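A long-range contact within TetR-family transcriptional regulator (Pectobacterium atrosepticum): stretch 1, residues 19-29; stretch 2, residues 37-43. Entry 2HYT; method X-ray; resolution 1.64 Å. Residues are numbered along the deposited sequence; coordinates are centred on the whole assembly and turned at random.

Stretch 1 19-29: ATARKVFSERG
Stretch 2, residues 37-43: DLTAQAS

Two helical segments of one chain of a TetR-family regulator pack almost at right angles, their N-to-C directions 100° apart and their axes 10.5 Å apart at closest approach. Residues 19-28 are helical, continuing a helix that begins earlier in the chain, with i to i+4 hydrogen bonds such as V24 N to T20 O (2.9 Å) and R28 N to V24 O (2.8 Å). The second helix also begins before D37 and is tied by Q41 N to D37 O (2.8 Å) and A42 N to L38 O (2.9 Å). The register is set by two CA-CA pairs, T20 with A42 at 7.1 Å and V24 with L38 at 6.8 Å. No hydrogen bond crosses between the stretches; the contact is mainly apolar packing and buries 344 Å², both sides summed.

T20 (chi1 m) directs its CB toward stretch 2 and sets CG2 3.3 Å from A42 CB, a tight contact between two methyl carbons, while T20 OG1 is hydrogen-bonded elsewhere in the structure. A21 points sideways and is buried; its small CB lies 3.8 Å from L38 CD2. R22 points away, and the end of K23 also leads away, so neither touches stretch 2. V24 (chi1 t) points straight at the partner: V24 CB meets L38 CD1 at 3.4 Å, and V24 CG1 lies 3.4 Å from Q41 OE1. F25 (chi1 m, chi2 -33°) starts sideways, but its ring reaches back until CZ is 4.1 Å from L38 CD2, which it meets obliquely.

L38 (chi1 t, chi2 40°) is thus the knob of the contact, its branched side chain seated among T20, A21, V24 and F25. It is buried and has the largest area covered by the opposing stretch, 86 Å².

E27, modelled only to CG, makes no contact although its CB points toward stretch 2. At the end of the helix R28 (chi1 m, chi2 m, chi3 t, chi4 92°) carries its guanidinium beside Q41 (chi1 m, chi2 t, chi3 40°). Q41 NE2 lies over one face of that group, 3.1 Å from R28 NH1, but both are donors; R28 NE to Q41 OE1, 3.5 Å, has a poor angle. G29 leaves the helix with phi 97° and psi 141°, where a CB would jam against the preceding carbonyl O; glycine avoids this. In stretch 2, S43 (phi 53°, psi 45°) leaves helical phi/psi with positive phi, in a Schellman motif, with S43 N bonded to A40 O at 3.2 Å.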

ATOM      1  N   ALA A  19      -3.740 -15.886  21.084  1.00 17.61           N
ATOM      2  CA  ALA A  19      -2.602 -15.467  21.863  1.00 18.81           C
ATOM      3  C   ALA A  19      -1.511 -16.525  21.766  1.00 17.37           C
ATOM      4  O   ALA A  19      -0.317 -16.219  21.601  1.00 20.99           O
ATOM      5  CB  ALA A  19      -3.014 -15.224  23.360  1.00 22.02           C
ATOM      6  N   THR A  20      -1.934 -17.797  21.853  1.00 18.96           N
ATOM      7  CA  THR A  20      -0.952 -18.898  21.743  1.00 18.62           C
ATOM      8  C   THR A  20      -0.339 -18.957  20.375  1.00 18.77           C
ATOM      9  O   THR A  20       0.868 -19.127  20.236  1.00 19.13           O
ATOM     10  CB  THR A  20      -1.612 -20.232  22.074  1.00 21.36           C
ATOM     11  OG1 THR A  20      -1.938 -20.195  23.449  1.00 22.51           O
ATOM     12  CG2 THR A  20      -0.670 -21.444  21.757  1.00 23.55           C
ATOM     13  N   ALA A  21      -1.158 -18.780  19.336  1.00 17.53           N
ATOM     14  CA  ALA A  21      -0.605 -18.770  17.968  1.00 19.13           C
ATOM     15  C   ALA A  21       0.441 -17.669  17.845  1.00 18.67           C
ATOM     16  O   ALA A  21       1.504 -17.882  17.277  1.00 21.17           O
ATOM     17  CB  ALA A  21      -1.720 -18.572  16.912  1.00 19.79           C
ATOM     18  N   ARG A  22       0.152 -16.483  18.388  1.00 20.60           N
ATOM     19  CA  ARG A  22       1.133 -15.401  18.366  1.00 22.54           C
ATOM     20  C   ARG A  22       2.429 -15.782  19.046  1.00 23.27           C
ATOM     21  O   ARG A  22       3.527 -15.475  18.545  1.00 25.63           O
ATOM     22  CB  ARG A  22       0.547 -14.140  19.018  1.00 23.62           C
ATOM     23  CG  ARG A  22      -0.400 -13.438  18.109  1.00 23.60           C
ATOM     24  CD  ARG A  22      -1.036 -12.226  18.790  1.00 22.93           C
ATOM     25  NE  ARG A  22      -0.098 -11.123  18.992  1.00 22.14           N
ATOM     26  CZ  ARG A  22      -0.447  -9.976  19.568  1.00 25.41           C
ATOM     27  NH1 ARG A  22      -1.679  -9.814  20.037  1.00 25.47           N
ATOM     28  NH2 ARG A  22       0.420  -8.997  19.705  1.00 24.69           N
ATOM     29  N   LYS A  23       2.336 -16.452  20.184  1.00 25.10           N
ATOM     30  CA  LYS A  23       3.546 -16.834  20.926  1.00 27.43           C
ATOM     31  C   LYS A  23       4.365 -17.840  20.125  1.00 27.13           C
ATOM     32  O   LYS A  23       5.580 -17.687  19.989  1.00 27.60           O
ATOM     33  CB  LYS A  23       3.170 -17.421  22.264  1.00 26.15           C
ATOM     34  CG  LYS A  23       4.340 -17.754  23.163  1.00 35.35           C
ATOM     35  CD  LYS A  23       3.822 -18.095  24.576  1.00 35.46           C
ATOM     36  CE  LYS A  23       4.930 -18.076  25.603  1.00 47.30           C
ATOM     37  NZ  LYS A  23       5.316 -16.673  25.965  1.00 51.27           N
ATOM     38  N   VAL A  24       3.696 -18.842  19.564  1.00 23.51           N
ATOM     39  CA  VAL A  24       4.402 -19.885  18.776  1.00 22.46           C
ATOM     40  C   VAL A  24       4.994 -19.321  17.489  1.00 21.61           C
ATOM     41  O   VAL A  24       6.166 -19.592  17.176  1.00 24.46           O
ATOM     42  CB  VAL A  24       3.509 -21.125  18.543  1.00 23.31           C
ATOM     43  CG1 VAL A  24       4.186 -22.144  17.630  1.00 23.08           C
ATOM     44  CG2 VAL A  24       3.169 -21.737  19.904  1.00 21.47           C
ATOM     45  N   PHE A  25       4.236 -18.490  16.781  1.00 23.09           N
ATOM     46  CA  PHE A  25       4.740 -17.923  15.546  1.00 22.85           C
ATOM     47  C   PHE A  25       5.983 -17.054  15.863  1.00 27.01           C
ATOM     48  O   PHE A  25       6.896 -16.926  15.024  1.00 26.45           O
ATOM     49  CB  PHE A  25       3.691 -17.083  14.811  1.00 23.73           C
ATOM     50  CG  PHE A  25       2.562 -17.868  14.176  1.00 23.18           C
ATOM     51  CD1 PHE A  25       2.751 -19.149  13.650  1.00 24.77           C
ATOM     52  CD2 PHE A  25       1.311 -17.273  14.030  1.00 21.65           C
ATOM     53  CE1 PHE A  25       1.712 -19.833  13.019  1.00 24.41           C
ATOM     54  CE2 PHE A  25       0.265 -17.950  13.413  1.00 22.14           C
ATOM     55  CZ  PHE A  25       0.465 -19.236  12.918  1.00 27.60           C
ATOM     56  N   SER A  26       6.010 -16.433  17.055  1.00 26.68           N
ATOM     57  CA  SER A  26       7.157 -15.619  17.452  1.00 24.69           C
ATOM     58  C   SER A  26       8.379 -16.464  17.666  1.00 27.18           C
ATOM     59  O   SER A  26       9.460 -16.105  17.250  1.00 30.19           O
ATOM     60  CB  SER A  26       6.867 -14.823  18.736  1.00 27.82           C
ATOM     61  OG  SER A  26       8.024 -14.076  19.139  1.00 33.20           O
ATOM     62  N   GLU A  27       8.218 -17.589  18.337  1.00 27.35           N
ATOM     63  CA  GLU A  27       9.340 -18.456  18.628  1.00 29.15           C
ATOM     64  C   GLU A  27       9.836 -19.177  17.385  1.00 29.78           C
ATOM     65  O   GLU A  27      11.049 -19.336  17.191  1.00 31.61           O
ATOM     66  CB  GLU A  27       8.949 -19.491  19.706  1.00 31.40           C
ATOM     67  CG  GLU A  27       8.887 -18.902  21.106  1.00 40.32           C
ATOM     68  N   ARG A  28       8.911 -19.622  16.540  1.00 26.77           N
ATOM     69  CA  ARG A  28       9.245 -20.541  15.464  1.00 25.49           C
ATOM     70  C   ARG A  28       9.193 -19.965  14.044  1.00 24.83           C
ATOM     71  O   ARG A  28       9.811 -20.524  13.117  1.00 28.51           O
ATOM     72  CB  ARG A  28       8.302 -21.749  15.533  1.00 28.44           C
ATOM     73  CG  ARG A  28       8.380 -22.571  16.817  1.00 34.48           C
ATOM     74  CD  ARG A  28       9.767 -23.237  16.910  1.00 43.03           C
ATOM     75  NE  ARG A  28       9.761 -24.418  17.760  1.00 40.05           N
ATOM     76  CZ  ARG A  28       9.547 -25.665  17.346  1.00 46.72           C
ATOM     77  NH1 ARG A  28       9.333 -25.933  16.063  1.00 51.05           N
ATOM     78  NH2 ARG A  28       9.549 -26.659  18.229  1.00 46.05           N
ATOM     79  N   GLY A  29       8.444 -18.882  13.848  1.00 21.91           N
ATOM     80  CA  GLY A  29       8.202 -18.337  12.519  1.00 22.86           C
ATOM     81  C   GLY A  29       6.884 -18.798  11.929  1.00 21.46           C
ATOM     82  O   GLY A  29       6.509 -19.958  12.093  1.00 23.83           O
ATOM     83  N   ASP A  37       1.740 -28.309  13.583  1.00 18.40           N
ATOM     84  CA  ASP A  37       2.888 -27.967  14.437  1.00 18.33           C
ATOM     85  C   ASP A  37       2.383 -27.175  15.651  1.00 20.54           C
ATOM     86  O   ASP A  37       2.801 -27.424  16.797  1.00 20.22           O
ATOM     87  CB  ASP A  37       3.938 -27.128  13.718  1.00 21.13           C
ATOM     88  CG  ASP A  37       4.715 -27.891  12.645  1.00 28.29           C
ATOM     89  OD1 ASP A  37       4.850 -29.138  12.734  1.00 24.83           O
ATOM     90  OD2 ASP A  37       5.195 -27.218  11.698  1.00 23.78           O
ATOM     91  N   LEU A  38       1.503 -26.218  15.385  1.00 19.64           N
ATOM     92  CA  LEU A  38       1.014 -25.325  16.446  1.00 17.88           C
ATOM     93  C   LEU A  38       0.213 -26.139  17.432  1.00 18.80           C
ATOM     94  O   LEU A  38       0.363 -25.987  18.652  1.00 18.58           O
ATOM     95  CB  LEU A  38       0.171 -24.218  15.815  1.00 18.46           C
ATOM     96  CG  LEU A  38      -0.357 -23.117  16.696  1.00 26.66           C
ATOM     97  CD1 LEU A  38       0.591 -22.642  17.739  1.00 35.06           C
ATOM     98  CD2 LEU A  38      -0.761 -21.993  15.709  1.00 24.59           C
ATOM     99  N   THR A  39      -0.629 -27.032  16.905  1.00 17.42           N
ATOM    100  CA  THR A  39      -1.414 -27.940  17.735  1.00 17.11           C
ATOM    101  C   THR A  39      -0.521 -28.768  18.667  1.00 18.58           C
ATOM    102  O   THR A  39      -0.720 -28.857  19.858  1.00 17.97           O
ATOM    103  CB  THR A  39      -2.287 -28.826  16.832  1.00 16.71           C
ATOM    104  OG1 THR A  39      -3.222 -27.975  16.127  1.00 18.92           O
ATOM    105  CG2 THR A  39      -3.003 -29.948  17.662  1.00 19.46           C
ATOM    106  N   ALA A  40       0.534 -29.326  18.107  1.00 15.98           N
ATOM    107  CA  ALA A  40       1.462 -30.117  18.903  1.00 17.61           C
ATOM    108  C   ALA A  40       2.205 -29.271  19.954  1.00 17.60           C
ATOM    109  O   ALA A  40       2.269 -29.664  21.120  1.00 17.80           O
ATOM    110  CB  ALA A  40       2.478 -30.851  17.951  1.00 20.07           C
ATOM    111  N   GLN A  41       2.760 -28.115  19.537  1.00 16.92           N
ATOM    112  CA  GLN A  41       3.600 -27.291  20.379  1.00 18.27           C
ATOM    113  C   GLN A  41       2.833 -26.697  21.538  1.00 18.96           C
ATOM    114  O   GLN A  41       3.381 -26.580  22.657  1.00 18.75           O
ATOM    115  CB  GLN A  41       4.302 -26.212  19.546  1.00 20.00           C
ATOM    116  CG  GLN A  41       5.322 -26.865  18.621  1.00 22.44           C
ATOM    117  CD  GLN A  41       5.990 -25.893  17.655  1.00 29.02           C
ATOM    118  OE1 GLN A  41       6.324 -24.765  18.032  1.00 34.82           O
ATOM    119  NE2 GLN A  41       6.243 -26.352  16.416  1.00 26.41           N
ATOM    120  N   ALA A  42       1.549 -26.412  21.305  1.00 16.80           N
ATOM    121  CA  ALA A  42       0.695 -25.789  22.326  1.00 16.95           C
ATOM    122  C   ALA A  42      -0.178 -26.803  23.058  1.00 16.27           C
ATOM    123  O   ALA A  42      -0.984 -26.442  23.924  1.00 18.25           O
ATOM    124  CB  ALA A  42      -0.122 -24.671  21.715  1.00 18.49           C
ATOM    125  N   SER A  43      -0.016 -28.079  22.734  1.00 15.27           N
ATOM    126  CA  SER A  43      -0.790 -29.176  23.309  1.00 16.48           C
ATOM    127  C   SER A  43      -2.300 -28.972  23.219  1.00 16.83           C
ATOM    128  O   SER A  43      -3.060 -29.198  24.198  1.00 16.25           O
ATOM    129  CB  SER A  43      -0.384 -29.468  24.767  1.00 18.30           C
ATOM    130  OG  SER A  43      -0.685 -30.838  25.073  1.00 21.80           O
TER